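Local coordinates for mandelate racemase/muconate lactonizing enzyme family protein (Roseovarius sp. TM1035, PDB 3T9P) that probably catalyses an enolase-superfamily isomerisation or related reaction, as a putative member of the mandelate racemase/muconate lactonizing enzyme family, at residues 131-136 / 358-363; 314-319 / 352-357; 162-167 / 198-203; 277-282 / 302-307. All coordinates share one frame; numbering follows the deposited sequence.

Interaction 1 of 4, residues 131-136 / 358-363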
loop_
_atom_site.group_PDB
_atom_site.type_symbol
_atom_site.label_atom_id
_atom_site.label_comp_id
_atom_site.label_asym_id
_atom_site.label_seq_id
_atom_site.Cartn_x
_atom_site.Cartn_y
_atom_site.Cartn_z
ATOM N N PRO A 131 25.107 -19.502 -12.221
ATOM C CA PRO A 131 26.021 -18.383 -11.919
ATOM C C PRO A 131 26.657 -17.883 -13.192
ATOM O O PRO A 131 26.714 -18.609 -14.142
ATOM C CB PRO A 131 27.068 -19.002 -11.018
ATOM C CG PRO A 131 26.942 -20.498 -11.314
ATOM C CD PRO A 131 25.498 -20.715 -11.505
ATOM N N GLY A 132 27.056 -16.627 -13.204
ATOM C CA GLY A 132 27.724 -16.027 -14.321
ATOM C C GLY A 132 27.658 -14.502 -14.269
ATOM O O GLY A 132 27.155 -13.883 -13.292
ATOM N N PRO A 133 28.136 -13.867 -15.354
ATOM C CA PRO A 133 28.162 -12.406 -15.365
ATOM C C PRO A 133 26.823 -11.773 -15.744
ATOM O O PRO A 133 25.944 -12.392 -16.434
ATOM C CB PRO A 133 29.197 -12.100 -16.505
ATOM C CG PRO A 133 28.984 -13.295 -17.511
ATOM C CD PRO A 133 28.937 -14.469 -16.474
ATOM N N VAL A 134 26.619 -10.544 -15.231
ATOM C CA VAL A 134 25.491 -9.750 -15.567
ATOM C C VAL A 134 26.021 -8.363 -16.069
ATOM O O VAL A 134 26.662 -7.623 -15.285
ATOM C CB VAL A 134 24.634 -9.603 -14.311
ATOM C CG1 VAL A 134 23.406 -8.807 -14.612
ATOM C CG2 VAL A 134 24.146 -10.981 -13.867
ATOM N N ARG A 135 25.727 -7.982 -17.314
ATOM C CA ARG A 135 26.055 -6.635 -17.791
ATOM C C ARG A 135 25.297 -5.587 -16.950
ATOM O O ARG A 135 24.097 -5.729 -16.689
ATOM C CB ARG A 135 25.537 -6.379 -19.203
ATOM C CG ARG A 135 26.120 -5.055 -19.807
ATOM C CD ARG A 135 25.287 -4.673 -20.959
ATOM N NE ARG A 135 25.792 -3.444 -21.556
ATOM C CZ ARG A 135 25.224 -2.880 -22.588
ATOM N NH1 ARG A 135 24.130 -3.445 -23.110
ATOM N NH2 ARG A 135 25.747 -1.777 -23.085
ATOM N N ALA A 136 25.985 -4.535 -16.572
ATOM C CA ALA A 136 25.349 -3.508 -15.693
ATOM C C ALA A 136 25.279 -2.181 -16.426
ATOM O O ALA A 136 26.181 -1.868 -17.279
ATOM C CB ALA A 136 26.251 -3.303 -14.397
ATOM N N GLY A 358 34.858 -4.805 -16.529
ATOM C CA GLY A 358 34.347 -4.710 -17.892
ATOM C C GLY A 358 32.846 -4.419 -17.958
ATOM O O GLY A 358 32.146 -4.855 -18.900
ATOM N N GLY A 359 32.343 -3.624 -17.014
ATOM C CA GLY A 359 30.897 -3.218 -17.037
ATOM C C GLY A 359 29.988 -4.344 -16.578
ATOM O O GLY A 359 28.813 -4.284 -16.826
ATOM N N GLN A 360 30.562 -5.430 -16.014
ATOM C CA GLN A 360 29.762 -6.531 -15.570
ATOM C C GLN A 360 29.948 -6.868 -14.079
ATOM O O GLN A 360 31.059 -6.815 -13.568
ATOM C CB GLN A 360 30.110 -7.827 -16.357
ATOM C CG GLN A 360 30.119 -7.665 -17.846
ATOM C CD GLN A 360 30.367 -9.030 -18.553
ATOM O OE1 GLN A 360 31.262 -9.835 -18.213
ATOM N NE2 GLN A 360 29.552 -9.279 -19.497
ATOM N N ALA A 361 28.852 -7.230 -13.408
ATOM C CA ALA A 361 28.900 -7.841 -12.076
ATOM C C ALA A 361 28.917 -9.386 -12.252
ATOM O O ALA A 361 28.704 -9.929 -13.362
ATOM C CB ALA A 361 27.685 -7.411 -11.283
ATOM N N ILE A 362 29.080 -10.086 -11.162
ATOM C CA ILE A 362 29.198 -11.525 -11.255
ATOM C C ILE A 362 28.338 -12.201 -10.201
ATOM O O ILE A 362 28.432 -11.894 -9.038
ATOM C CB ILE A 362 30.699 -11.976 -11.137
ATOM C CG1 ILE A 362 30.843 -13.483 -11.338
ATOM C CG2 ILE A 362 31.383 -11.612 -9.697
ATOM C CD1 ILE A 362 32.413 -13.887 -11.273
ATOM N N VAL A 363 27.525 -13.157 -10.617
ATOM C CA VAL A 363 26.931 -14.107 -9.658
ATOM C C VAL A 363 27.901 -15.316 -9.590
ATOM O O VAL A 363 28.094 -15.991 -10.622
ATOM C CB VAL A 363 25.523 -14.493 -10.083
ATOM C CG1 VAL A 363 24.939 -15.656 -9.255
ATOM C CG2 VAL A 363 24.571 -13.205 -10.025
#
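The side-chain amide of Gln360 turns one face to Pro133: CB of the proline lies over the flat group, 3.5 Å from OE1 of Gln360 and only a little farther from its CD and NE2. With CG of Gln360 beside its backbone N (chi1 -50°) and the chain extended beyond, the amide swings back across the neighbouring strand. The backbones pair antiparallel from Gly132-Val363 to Arg135-Gln360. Val363 N gives Gly132 O a 2.8 Å bond, and the Val134-Ala361 pair is closed from both ends, each N reaching the other's O at 2.9 Å. Ala136 N continues the pattern to Gly359 O, whereas the bond from Gly132 N to Val363 O is weak. Val134 and Val363 share the opposite face of the sheet from Pro133 and Gln360, but their CG2 atoms only just meet, at 4.5 Å. The guanidinium of Arg135 finds its partners beyond this pair, in a salt bridge with Glu201 and a bond to Thr164. Strand 332-335 flanks 132-139 on its other side, Leu332 touching Val134 and Ala361, while helix 313-322 packs on the valine face through Met319.

Interaction 2 of 4, residues 314-319 / 352-357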
loop_
_atom_site.group_PDB
_atom_site.type_symbol
_atom_site.label_atom_id
_atom_site.label_comp_id
_atom_site.label_asym_id
_atom_site.label_seq_id
_atom_site.Cartn_x
_atom_site.Cartn_y
_atom_site.Cartn_z
ATOM N N VAL A 314 19.546 -5.750 -2.301
ATOM C CA VAL A 314 18.668 -5.618 -3.492
ATOM C C VAL A 314 19.472 -5.832 -4.810
ATOM O O VAL A 314 18.981 -6.413 -5.755
ATOM C CB VAL A 314 17.845 -4.292 -3.454
ATOM C CG1 VAL A 314 18.772 -3.020 -3.584
ATOM C CG2 VAL A 314 16.713 -4.279 -4.606
ATOM N N THR A 315 20.684 -5.312 -4.886
ATOM C CA THR A 315 21.426 -5.466 -6.108
ATOM C C THR A 315 21.789 -6.957 -6.369
ATOM O O THR A 315 21.565 -7.451 -7.506
ATOM C CB THR A 315 22.640 -4.454 -6.190
ATOM O OG1 THR A 315 22.095 -3.123 -6.238
ATOM C CG2 THR A 315 23.563 -4.681 -7.568
ATOM N N MET A 316 22.267 -7.652 -5.386
ATOM C CA MET A 316 22.589 -9.109 -5.538
ATOM C C MET A 316 21.316 -9.931 -5.837
ATOM O O MET A 316 21.321 -10.783 -6.723
ATOM C CB MET A 316 23.291 -9.660 -4.251
ATOM C CG MET A 316 23.745 -11.199 -4.378
ATOM S SD MET A 316 24.768 -11.400 -5.889
ATOM C CE MET A 316 26.267 -10.611 -5.323
ATOM N N CYS A 317 20.182 -9.581 -5.217
ATOM C CA CYS A 317 18.921 -10.364 -5.571
ATOM C C CYS A 317 18.572 -10.151 -7.046
ATOM O O CYS A 317 18.133 -11.130 -7.771
ATOM C CB CYS A 317 17.759 -9.891 -4.722
ATOM S SG CYS A 317 17.895 -10.274 -2.935
ATOM N N THR A 318 18.680 -8.865 -7.482
ATOM C CA THR A 318 18.466 -8.543 -8.878
ATOM C C THR A 318 19.426 -9.314 -9.828
ATOM O O THR A 318 19.014 -9.776 -10.930
ATOM C CB THR A 318 18.537 -7.028 -9.098
ATOM O OG1 THR A 318 17.583 -6.418 -8.208
ATOM C CG2 THR A 318 18.121 -6.704 -10.460
ATOM N N MET A 319 20.691 -9.419 -9.457
ATOM C CA MET A 319 21.636 -10.132 -10.271
ATOM C C MET A 319 21.215 -11.627 -10.445
ATOM O O MET A 319 21.288 -12.157 -11.563
ATOM C CB MET A 319 23.002 -10.108 -9.540
ATOM C CG MET A 319 23.700 -8.724 -9.756
ATOM S SD MET A 319 25.033 -8.343 -8.559
ATOM C CE MET A 319 26.160 -9.790 -8.917
ATOM N N ASP A 352 33.915 -8.522 -1.654
ATOM C CA ASP A 352 33.645 -7.490 -2.615
ATOM C C ASP A 352 32.569 -8.088 -3.544
ATOM O O ASP A 352 32.814 -8.345 -4.714
ATOM C CB ASP A 352 34.951 -7.247 -3.373
ATOM C CG ASP A 352 34.897 -6.017 -4.231
ATOM O OD1 ASP A 352 33.994 -5.178 -4.036
ATOM O OD2 ASP A 352 35.753 -5.891 -5.118
ATOM N N PRO A 353 31.362 -8.333 -3.010
ATOM C CA PRO A 353 30.308 -8.997 -3.857
ATOM C C PRO A 353 29.884 -8.153 -5.086
ATOM O O PRO A 353 29.444 -8.720 -6.118
ATOM C CB PRO A 353 29.139 -9.231 -2.853
ATOM C CG PRO A 353 29.353 -8.122 -1.789
ATOM C CD PRO A 353 30.903 -8.011 -1.647
ATOM N N TYR A 354 30.072 -6.842 -5.003
ATOM C CA TYR A 354 29.701 -5.927 -6.113
ATOM C C TYR A 354 30.875 -5.421 -6.957
ATOM O O TYR A 354 30.743 -4.366 -7.658
ATOM C CB TYR A 354 28.842 -4.784 -5.598
ATOM C CG TYR A 354 27.534 -5.275 -4.944
ATOM C CD1 TYR A 354 26.652 -6.092 -5.641
ATOM C CD2 TYR A 354 27.193 -4.903 -3.633
ATOM C CE1 TYR A 354 25.469 -6.500 -5.084
ATOM C CE2 TYR A 354 25.971 -5.349 -3.020
ATOM C CZ TYR A 354 25.106 -6.126 -3.758
ATOM O OH TYR A 354 23.901 -6.598 -3.246
ATOM N N ARG A 355 31.921 -6.212 -7.037
ATOM C CA ARG A 355 33.016 -5.885 -7.917
ATOM C C ARG A 355 32.519 -5.813 -9.365
ATOM O O ARG A 355 31.790 -6.642 -9.811
ATOM C CB ARG A 355 34.053 -6.972 -7.890
ATOM C CG ARG A 355 35.243 -6.636 -8.673
ATOM C CD ARG A 355 36.318 -7.635 -8.530
ATOM N NE ARG A 355 37.526 -7.097 -9.074
ATOM C CZ ARG A 355 38.010 -7.391 -10.270
ATOM N NH1 ARG A 355 37.381 -8.277 -11.048
ATOM N NH2 ARG A 355 39.122 -6.819 -10.676
ATOM N N ILE A 356 32.963 -4.810 -10.074
ATOM C CA ILE A 356 32.649 -4.637 -11.462
ATOM C C ILE A 356 33.932 -4.747 -12.273
ATOM O O ILE A 356 34.908 -4.159 -11.952
ATOM C CB ILE A 356 32.093 -3.261 -11.758
ATOM C CG1 ILE A 356 30.732 -3.033 -11.094
ATOM C CG2 ILE A 356 32.079 -2.999 -13.221
ATOM C CD1 ILE A 356 29.594 -3.828 -11.637
ATOM N N GLU A 357 33.896 -5.558 -13.301
ATOM C CA GLU A 357 34.947 -5.675 -14.286
ATOM C C GLU A 357 34.342 -5.665 -15.683
ATOM O O GLU A 357 33.422 -6.384 -15.963
ATOM C CB GLU A 357 35.804 -6.908 -14.057
#
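One polar bond joins Tyr354 to Met316: the backbone N of Met316 donates to Tyr354 OH at 2.9 Å, coming in at the ring edge and near its plane, with an N-H...O angle of 142°. The same hydroxyl has a weak link to Ser312 O, so it stands between an amide of the first helical turn and the carbonyl four residues before it. Sulfur contributes a Met-aromatic contact. Met319 SD also lies at the ring edge, 5.1 Å from the centroid of Tyr354 and 89° off the normal. Apolar packing supplies the rest. Thr315 CG2 meets the ring obliquely, 3.6 Å from CE1 of Tyr354. Met316 leaves its helix with CG opposite the backbone N (chi1 -177°) and then bends twice, which carries CE across Pro353 to 4.0 Å from its CB. Without the ring and hydroxyl of Tyr354, as with an alanine, Met316 N is likely to lose this acceptor and a gap to open beside Thr315 and Met319. Pro353 and Tyr354 are the middle residues of a type I turn, Asp352 to Arg355. This is a loop tyrosine laid against the flank of helix 313-322, its hydroxyl at the first turn, as the loop leading into strand 360-363 of the enolase-like barrel packs on it.

Interaction 3 of 4, residues 162-167 / 198-203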
loop_
_atom_site.group_PDB
_atom_site.type_symbol
_atom_site.label_atom_id
_atom_site.label_comp_id
_atom_site.label_asym_id
_atom_site.label_seq_id
_atom_site.Cartn_x
_atom_site.Cartn_y
_atom_site.Cartn_z
ATOM N N GLY A 162 34.799 -0.010 -17.322
ATOM C CA GLY A 162 34.271 -0.694 -18.532
ATOM C C GLY A 162 32.749 -0.675 -18.671
ATOM O O GLY A 162 32.187 -1.441 -19.491
ATOM N N PHE A 163 32.019 0.190 -17.933
ATOM C CA PHE A 163 30.584 0.300 -18.157
ATOM C C PHE A 163 30.280 0.739 -19.599
ATOM O O PHE A 163 30.976 1.628 -20.093
ATOM C CB PHE A 163 29.878 1.341 -17.259
ATOM C CG PHE A 163 29.778 0.938 -15.814
ATOM C CD1 PHE A 163 28.717 0.132 -15.405
ATOM C CD2 PHE A 163 30.801 1.254 -14.873
ATOM C CE1 PHE A 163 28.517 -0.244 -14.022
ATOM C CE2 PHE A 163 30.680 0.849 -13.445
ATOM C CZ PHE A 163 29.570 0.058 -13.039
ATOM N N THR A 164 29.223 0.197 -20.261
ATOM C CA THR A 164 28.894 0.702 -21.569
ATOM C C THR A 164 27.424 1.132 -21.641
ATOM O O THR A 164 26.857 1.345 -22.712
ATOM C CB THR A 164 29.181 -0.318 -22.739
ATOM O OG1 THR A 164 28.520 -1.539 -22.427
ATOM C CG2 THR A 164 30.711 -0.637 -22.925
ATOM N N ALA A 165 26.819 1.362 -20.469
ATOM C CA ALA A 165 25.469 1.867 -20.437
ATOM C C ALA A 165 25.411 2.748 -19.151
ATOM O O ALA A 165 26.055 2.392 -18.148
ATOM C CB ALA A 165 24.445 0.694 -20.285
ATOM N N PHE A 166 24.656 3.838 -19.231
ATOM C CA PHE A 166 24.599 4.859 -18.137
ATOM C C PHE A 166 23.214 5.454 -18.026
ATOM O O PHE A 166 22.617 5.759 -19.018
ATOM C CB PHE A 166 25.578 6.027 -18.497
ATOM C CG PHE A 166 27.013 5.606 -18.420
ATOM C CD1 PHE A 166 27.592 4.963 -19.515
ATOM C CD2 PHE A 166 27.797 5.844 -17.246
ATOM C CE1 PHE A 166 28.949 4.557 -19.455
ATOM C CE2 PHE A 166 29.171 5.409 -17.145
ATOM C CZ PHE A 166 29.724 4.722 -18.262
ATOM N N LYS A 167 22.728 5.687 -16.791
ATOM C CA LYS A 167 21.451 6.337 -16.579
ATOM C C LYS A 167 21.681 7.548 -15.651
ATOM O O LYS A 167 22.380 7.424 -14.670
ATOM C CB LYS A 167 20.494 5.391 -15.835
ATOM C CG LYS A 167 19.059 6.091 -15.706
ATOM C CD LYS A 167 18.046 4.975 -15.268
ATOM C CE LYS A 167 17.941 4.894 -13.753
ATOM N NZ LYS A 167 16.917 3.826 -13.458
ATOM N N ASP A 198 30.066 7.548 -28.741
ATOM C CA ASP A 198 29.449 6.476 -29.524
ATOM C C ASP A 198 29.628 5.142 -28.858
ATOM O O ASP A 198 30.556 4.965 -28.080
ATOM C CB ASP A 198 30.209 6.345 -30.870
ATOM C CG ASP A 198 29.981 7.550 -31.822
ATOM O OD1 ASP A 198 29.055 8.393 -31.601
ATOM O OD2 ASP A 198 30.778 7.595 -32.803
ATOM N N GLY A 199 28.753 4.192 -29.189
ATOM C CA GLY A 199 28.952 2.849 -28.669
ATOM C C GLY A 199 28.474 2.757 -27.232
ATOM O O GLY A 199 28.787 1.756 -26.588
ATOM N N ILE A 200 27.734 3.767 -26.724
ATOM C CA ILE A 200 27.323 3.701 -25.270
ATOM C C ILE A 200 25.805 3.766 -25.225
ATOM O O ILE A 200 25.287 4.641 -25.848
ATOM C CB ILE A 200 27.922 4.887 -24.502
ATOM C CG1 ILE A 200 29.457 4.791 -24.584
ATOM C CG2 ILE A 200 27.541 4.889 -22.987
ATOM C CD1 ILE A 200 30.273 3.698 -23.747
ATOM N N GLU A 201 25.098 2.854 -24.512
ATOM C CA GLU A 201 23.642 2.944 -24.378
ATOM C C GLU A 201 23.390 3.990 -23.255
ATOM O O GLU A 201 24.182 4.059 -22.288
ATOM C CB GLU A 201 23.055 1.563 -24.015
ATOM C CG GLU A 201 22.899 0.775 -25.372
ATOM C CD GLU A 201 22.746 -0.706 -25.234
ATOM O OE1 GLU A 201 23.334 -1.286 -24.313
ATOM O OE2 GLU A 201 22.057 -1.312 -26.072
ATOM N N LYS A 202 22.288 4.722 -23.403
ATOM C CA LYS A 202 21.958 5.840 -22.490
ATOM C C LYS A 202 20.538 5.728 -22.023
ATOM O O LYS A 202 19.652 5.401 -22.804
ATOM C CB LYS A 202 22.217 7.149 -23.254
ATOM C CG LYS A 202 23.800 7.241 -23.552
ATOM C CD LYS A 202 23.952 8.399 -24.557
ATOM C CE LYS A 202 24.978 8.164 -25.618
ATOM N NZ LYS A 202 24.126 8.127 -26.889
ATOM N N LEU A 203 20.332 6.040 -20.738
ATOM C CA LEU A 203 19.035 5.876 -20.131
ATOM C C LEU A 203 18.857 7.157 -19.337
ATOM O O LEU A 203 19.828 7.736 -18.813
ATOM C CB LEU A 203 19.076 4.705 -19.113
ATOM C CG LEU A 203 19.340 3.289 -19.610
ATOM C CD1 LEU A 203 20.837 3.001 -19.859
ATOM C CD2 LEU A 203 18.806 2.214 -18.625
#
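Ile200 meets the edge of the Phe166 ring, its CG2 lying 3.5 Å from CD1 of the phenylalanine and near the ring plane. Beside this touch the backbones run parallel, 14° apart, with bonds alternating across them: Glu201 N to Thr164 O (2.9 Å), Phe166 N to Glu201 O (3.1 Å) and Leu203 N to Phe166 O (2.9 Å). On the other face of the sheet from Phe166, Lys167 and Leu203 cross at about a right angle, their CB atoms 3.6 Å apart, and Leu203 CD1 tucks in 3.4 Å from Phe166 O. The lysine chain then kinks at chi3 (91°), turning its amine away from Leu203 to a salt bridge with Glu231 and a bond to Tyr137. Farther out, helices 147-161 and 184-196 close over Phe166 through Leu157 and Leu196, while Glu201 has its outside partner in Arg135. The two strands belong to a beta-alpha-beta unit crossing through helix 184-196. Main-chain bonds and aliphatic contacts thus do the joining here, whereas the charged ends of Lys167 and Glu201 tie this strand pair to other strands of the barrel.

Interaction 4 of 4, residues 277-282 / 302-307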
loop_
_atom_site.group_PDB
_atom_site.type_symbol
_atom_site.label_atom_id
_atom_site.label_comp_id
_atom_site.label_asym_id
_atom_site.label_seq_id
_atom_site.Cartn_x
_atom_site.Cartn_y
_atom_site.Cartn_z
ATOM N N VAL A 277 9.244 -3.349 -18.127
ATOM C CA VAL A 277 8.689 -3.333 -16.723
ATOM C C VAL A 277 9.894 -3.362 -15.770
ATOM O O VAL A 277 10.897 -3.977 -16.110
ATOM C CB VAL A 277 7.727 -4.530 -16.362
ATOM C CG1 VAL A 277 6.415 -4.495 -17.327
ATOM C CG2 VAL A 277 8.411 -5.820 -16.444
ATOM N N GLN A 278 9.755 -2.728 -14.592
ATOM C CA GLN A 278 10.945 -2.477 -13.746
ATOM C C GLN A 278 10.556 -2.685 -12.322
ATOM O O GLN A 278 10.674 -1.746 -11.547
ATOM C CB GLN A 278 11.364 -0.980 -13.910
ATOM C CG GLN A 278 11.798 -0.733 -15.322
ATOM C CD GLN A 278 12.633 0.479 -15.458
ATOM O OE1 GLN A 278 12.076 1.577 -15.321
ATOM N NE2 GLN A 278 13.970 0.311 -15.809
ATOM N N PRO A 279 10.080 -3.915 -11.958
ATOM C CA PRO A 279 9.763 -4.148 -10.542
ATOM C C PRO A 279 11.072 -3.986 -9.738
ATOM O O PRO A 279 12.191 -4.170 -10.307
ATOM C CB PRO A 279 9.352 -5.672 -10.507
ATOM C CG PRO A 279 10.095 -6.290 -11.664
ATOM C CD PRO A 279 10.055 -5.159 -12.758
ATOM N N ASP A 280 10.935 -3.813 -8.447
ATOM C CA ASP A 280 12.051 -3.785 -7.542
ATOM C C ASP A 280 11.825 -4.935 -6.614
ATOM O O ASP A 280 10.780 -5.009 -5.970
ATOM C CB ASP A 280 12.027 -2.425 -6.747
ATOM C CG ASP A 280 13.139 -2.338 -5.651
ATOM O OD1 ASP A 280 13.053 -3.042 -4.652
ATOM O OD2 ASP A 280 14.090 -1.534 -5.851
ATOM N N VAL A 281 12.822 -5.825 -6.496
ATOM C CA VAL A 281 12.621 -7.096 -5.728
ATOM C C VAL A 281 12.080 -6.783 -4.283
ATOM O O VAL A 281 11.168 -7.461 -3.703
ATOM C CB VAL A 281 13.943 -7.935 -5.743
ATOM C CG1 VAL A 281 13.843 -9.142 -4.719
ATOM C CG2 VAL A 281 14.153 -8.445 -7.079
ATOM N N MET A 282 12.700 -5.792 -3.671
ATOM C CA MET A 282 12.472 -5.513 -2.222
ATOM C C MET A 282 11.143 -4.756 -2.071
ATOM O O MET A 282 10.466 -4.999 -1.107
ATOM C CB MET A 282 13.577 -4.579 -1.622
ATOM C CG MET A 282 14.826 -5.273 -1.223
ATOM S SD MET A 282 15.330 -6.863 -1.986
ATOM C CE MET A 282 16.491 -7.451 -0.710
ATOM N N LEU A 302 6.850 -8.279 -23.015
ATOM C CA LEU A 302 7.735 -7.224 -22.549
ATOM C C LEU A 302 8.913 -7.734 -21.714
ATOM O O LEU A 302 8.766 -8.640 -20.949
ATOM C CB LEU A 302 6.971 -6.174 -21.754
ATOM C CG LEU A 302 5.731 -5.504 -22.346
ATOM C CD1 LEU A 302 5.042 -4.615 -21.428
ATOM C CD2 LEU A 302 5.828 -4.874 -23.697
ATOM N N PRO A 303 10.073 -7.132 -21.906
ATOM C CA PRO A 303 11.263 -7.433 -21.139
ATOM C C PRO A 303 11.238 -6.866 -19.709
ATOM O O PRO A 303 10.524 -5.966 -19.473
ATOM C CB PRO A 303 12.362 -6.755 -21.936
ATOM C CG PRO A 303 11.766 -5.740 -22.615
ATOM C CD PRO A 303 10.312 -5.967 -22.737
ATOM N N VAL A 304 12.060 -7.401 -18.837
ATOM C CA VAL A 304 12.104 -6.971 -17.459
ATOM C C VAL A 304 13.492 -6.355 -17.218
ATOM O O VAL A 304 14.540 -7.077 -17.278
ATOM C CB VAL A 304 11.951 -8.138 -16.547
ATOM C CG1 VAL A 304 11.998 -7.711 -15.080
ATOM C CG2 VAL A 304 10.551 -8.779 -16.855
ATOM N N THR A 305 13.471 -5.062 -16.837
ATOM C CA THR A 305 14.775 -4.446 -16.467
ATOM C C THR A 305 14.574 -3.913 -15.025
ATOM O O THR A 305 14.156 -2.774 -14.865
ATOM C CB THR A 305 15.162 -3.351 -17.503
ATOM O OG1 THR A 305 15.372 -3.979 -18.799
ATOM C CG2 THR A 305 16.504 -2.673 -17.151
ATOM N N PRO A 306 14.834 -4.745 -14.013
ATOM C CA PRO A 306 14.405 -4.425 -12.607
ATOM C C PRO A 306 15.139 -3.163 -12.031
ATOM O O PRO A 306 16.234 -2.717 -12.587
ATOM C CB PRO A 306 14.893 -5.636 -11.801
ATOM C CG PRO A 306 15.133 -6.778 -12.880
ATOM C CD PRO A 306 15.639 -6.014 -14.091
ATOM N N HIS A 307 14.525 -2.563 -11.032
ATOM C CA HIS A 307 15.055 -1.348 -10.392
ATOM C C HIS A 307 15.850 -1.859 -9.195
ATOM O O HIS A 307 15.339 -2.737 -8.414
ATOM C CB HIS A 307 13.859 -0.492 -9.948
ATOM C CG HIS A 307 14.245 0.560 -8.947
ATOM N ND1 HIS A 307 14.462 0.253 -7.621
ATOM C CD2 HIS A 307 14.544 1.877 -9.091
ATOM C CE1 HIS A 307 14.796 1.352 -6.964
ATOM N NE2 HIS A 307 14.854 2.347 -7.829
HETATM O O HOH W 1 15.080 -5.472 -8.046
#
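Val304 fits its forked side chain between Val277 and Pro279 where two neighbouring strand positions of the enolase-like beta/alpha barrel run side by side. One prong, CG2 of Val304, lies 3.7 Å from CG2 of Val277; the other, CG1, lies 4.0 Å from Pro279 CD, the two side chains crossing at about a right angle. With CG1 of Val304 opposite its own backbone N (chi1 180°), both methyls are spread to meet these two bumps. Val277 in turn offers CG1 to Leu302, and Trp265 of helix 262-270 covers both Val277 and Pro279. Farther along, the aliphatic part of Gln278 runs alongside Thr305, its CG resting 3.2 Å from Thr305 O, and Pro306 sets its CB against Pro279 O at 3.4 Å. Backbone bonds follow this interlock: Val277 N to Pro303 O, Thr305 N to Val277 O, and His307 N to Pro279 O. At the far end Asp280 OD2 uses its anti lone pair to accept from His307 ND1 in the ring plane; the modelled 2.5 Å is unusually short and its exact length doubtful. A bound formic acid, probably from the crystallisation liquor, lies close to His307, and the pairing is consistent with the histidine-aspartate pair of mandelate racemase. OD1 of Asp280 weakly caps Met282 N. Replacing the carboxylate by the methyl of an alanine is likely to leave His307 ND1 without its mate, free the ring to turn and uncap the helix start. Between the two segments, one water accepts from Val281 N and donates to His307 O, 2.8 Å from each atom.

Overall arrangement
Interactions 2 and 4 are buried, while interactions 1 and 3 are partly buried and have exposed margins. Interactions 1 and 3 are regular strand pairings, antiparallel and parallel, on strands of one sheet, and they meet through Arg135, which bridges to Glu201 and Thr164. Interaction 4 pairs backbones less regularly, near the centre of the chain, and adds a histidine-carboxylate bond that the others lack. Interaction 2 depends mainly on side chains, with one bond from a helix backbone N to the tyrosine hydroxyl; its Met319 packs on Ala361 and Val363 of interaction 1, and its Thr318 on Pro306 of interaction 4. Helix 313-322 therefore packs against both, whereas interactions 3 and 4 do not touch.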